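Local coordinates for carbonic anhydrase (Porphyridium purpureum, PDB 1DDZ), which catalyses the reversible hydration of CO2 to hydrogencarbonate as a zinc-dependent beta-class carbonic anhydrase, at the interface of chains A and B. Residues are numbered along the deposited sequence; one frame, centred on the assembly and turned at random. Chains: chain A/B, Carbonic anhydrase.

The interface of chains A and B. Residues chain A 14, 447, 486-488; chain B 407, 410.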
ATOM      1  N   GLU A  14     -20.755  13.707   8.559  1.00 16.75           N
ATOM      2  CA  GLU A  14     -21.760  12.666   8.322  1.00 16.88           C
ATOM      3  C   GLU A  14     -23.122  13.256   7.952  1.00 18.66           C
ATOM      4  O   GLU A  14     -23.750  12.826   6.985  1.00 16.71           O
ATOM      5  CB  GLU A  14     -21.876  11.749   9.553  1.00 21.25           C
ATOM      6  CG  GLU A  14     -21.021  10.467   9.458  1.00 31.33           C
ATOM      7  CD  GLU A  14     -20.414   9.985  10.787  1.00 35.44           C
ATOM      8  OE1 GLU A  14     -19.447   9.184  10.719  1.00 38.16           O
ATOM      9  OE2 GLU A  14     -20.888  10.385  11.880  1.00 31.77           O
ATOM     10  N   ALA A 447     -12.953  13.300   5.110  1.00 13.88           N
ATOM     11  CA  ALA A 447     -12.644  12.627   6.349  1.00 12.20           C
ATOM     12  C   ALA A 447     -11.136  12.387   6.595  1.00 12.46           C
ATOM     13  O   ALA A 447     -10.770  11.979   7.684  1.00 15.16           O
ATOM     14  CB  ALA A 447     -13.432  11.315   6.430  1.00  7.32           C
ATOM     15  N   ASP A 486     -15.463  16.416  11.331  1.00 19.98           N
ATOM     16  CA  ASP A 486     -15.775  15.015  11.351  1.00 23.41           C
ATOM     17  C   ASP A 486     -15.561  14.377  12.717  1.00 27.74           C
ATOM     18  O   ASP A 486     -15.413  13.169  12.814  1.00 29.14           O
ATOM     19  CB  ASP A 486     -14.984  14.275  10.283  1.00 24.37           C
ATOM     20  CG  ASP A 486     -15.467  12.845  10.094  1.00 27.04           C
ATOM     21  OD1 ASP A 486     -16.685  12.585  10.241  1.00 27.80           O
ATOM     22  OD2 ASP A 486     -14.623  11.973   9.811  1.00 29.07           O
ATOM     23  N   ASP A 487     -15.634  15.166  13.783  1.00 33.60           N
ATOM     24  CA  ASP A 487     -15.442  14.614  15.118  1.00 37.48           C
ATOM     25  C   ASP A 487     -16.745  14.127  15.766  1.00 39.47           C
ATOM     26  O   ASP A 487     -17.783  14.778  15.669  1.00 40.64           O
ATOM     27  CB  ASP A 487     -14.713  15.628  16.016  1.00 38.75           C
ATOM     28  CG  ASP A 487     -13.308  16.002  15.487  1.00 43.40           C
ATOM     29  OD1 ASP A 487     -12.639  15.165  14.836  1.00 41.58           O
ATOM     30  OD2 ASP A 487     -12.861  17.148  15.725  1.00 47.06           O
ATOM     31  N   ILE A 488     -16.713  12.915  16.308  1.00 42.04           N
ATOM     32  CA  ILE A 488     -17.868  12.348  16.993  1.00 46.81           C
ATOM     33  C   ILE A 488     -17.651  12.484  18.500  1.00 53.66           C
ATOM     34  O   ILE A 488     -18.514  13.008  19.214  1.00 56.83           O
ATOM     35  CB  ILE A 488     -18.098  10.851  16.636  1.00 42.50           C
ATOM     36  CG1 ILE A 488     -16.856  10.005  16.950  1.00 37.82           C
ATOM     37  CG2 ILE A 488     -18.507  10.736  15.181  1.00 43.82           C
ATOM     38  CD1 ILE A 488     -17.009   8.517  16.765  1.00 32.56           C
TER
ATOM     39  N   ARG B 407      -9.758   5.054   9.823  1.00 11.78           N
ATOM     40  CA  ARG B 407     -10.982   5.544   9.212  1.00 10.25           C
ATOM     41  C   ARG B 407     -11.879   4.408   8.760  1.00  9.81           C
ATOM     42  O   ARG B 407     -13.078   4.593   8.597  1.00 10.18           O
ATOM     43  CB  ARG B 407     -10.675   6.489   8.052  1.00  8.40           C
ATOM     44  CG  ARG B 407     -10.433   7.918   8.485  1.00 15.64           C
ATOM     45  CD  ARG B 407     -11.584   8.351   9.369  1.00 25.88           C
ATOM     46  NE  ARG B 407     -11.595   9.783   9.641  1.00 33.19           N
ATOM     47  CZ  ARG B 407     -11.586  10.322  10.859  1.00 36.17           C
ATOM     48  NH1 ARG B 407     -11.553   9.549  11.943  1.00 34.52           N
ATOM     49  NH2 ARG B 407     -11.671  11.645  10.987  1.00 38.31           N
ATOM     50  N   ARG B 410     -14.292   3.587  11.352  1.00 16.21           N
ATOM     51  CA  ARG B 410     -15.301   4.629  11.372  1.00 19.06           C
ATOM     52  C   ARG B 410     -16.418   4.282  10.387  1.00 18.78           C
ATOM     53  O   ARG B 410     -17.587   4.478  10.688  1.00 16.32           O
ATOM     54  CB  ARG B 410     -14.683   5.981  11.034  1.00 22.75           C
ATOM     55  CG  ARG B 410     -14.175   6.737  12.243  1.00 24.61           C
ATOM     56  CD  ARG B 410     -15.328   7.120  13.164  1.00 31.54           C
ATOM     57  NE  ARG B 410     -15.130   8.483  13.623  1.00 33.63           N
ATOM     58  CZ  ARG B 410     -15.842   9.530  13.233  1.00 33.79           C
ATOM     59  NH1 ARG B 410     -16.862   9.404  12.390  1.00 32.42           N
ATOM     60  NH2 ARG B 410     -15.429  10.733  13.579  1.00 34.25           N
TER
HETATM   61  O   HOH W   1     -18.454   7.015  12.308  1.00 27.97           O
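Two backbone carbonyls of chain A, A:Ala447 O at the C-terminal end of helix 426-447 and A:Asp486 O in the loop near the C-terminus, face B:Arg407 and B:Arg410, which lie one turn apart on helix 407-414. B:Arg407 NE donates to A:Ala447 O at 3.1 Å, the donor tilted 30° from the carbonyl plane; a weak second bond comes from NH2. The same NH2 forms a salt bridge with A:Asp486 OD2 at 3.2 Å, an ionic contact rather than a hydrogen bond, since neither NH2 hydrogen is aimed at it, and the carboxylate stands almost perpendicular to the guanidinium (83°). With an alanine in place of B:Arg407, A:Asp486 OD2 would probably lose its charged mate and the carbonyl of A:Ala447 its cross-chain donor. A:Asp486 sends its carboxylate toward both arginines because CG lies anti to the backbone N (chi1 -169°), with OD1 loosely paired to B:Arg410 NH1 at 3.8 Å. B:Arg410, bent at chi2 and chi3, places NH2 2.6 Å from A:Asp486 O, nearly in line with the C=O bond but well off straight at the hydrogen. Its other terminal nitrogen, NH1, makes a salt bridge with A:Glu14 OE1 at 3.1 Å; the oxygen lies level with the flat head, but no N-H is directed at it and the pair is ionic. A water hydrogen-bonded to A:Glu14 OE1, B:Arg410 NH1 and the backbone O of B:Arg410 links the two side chains and ties the arginine head to its own helix. One guanidinium face is covered by A:Ile488, whose CG2 lies 3.5 Å from B:Arg410 CZ, displaced toward the rim, while CD1 lies over NE on the same face. Apolar packing and ionic pairing together should restrict rotation of the head. At one end of the two-fold interface, helix 12-25, the end of helix 426-447 and the C-terminal tail of chain A meet helix 407-414 of chain B; with its twin the patch probably helps hold the deposited pair together.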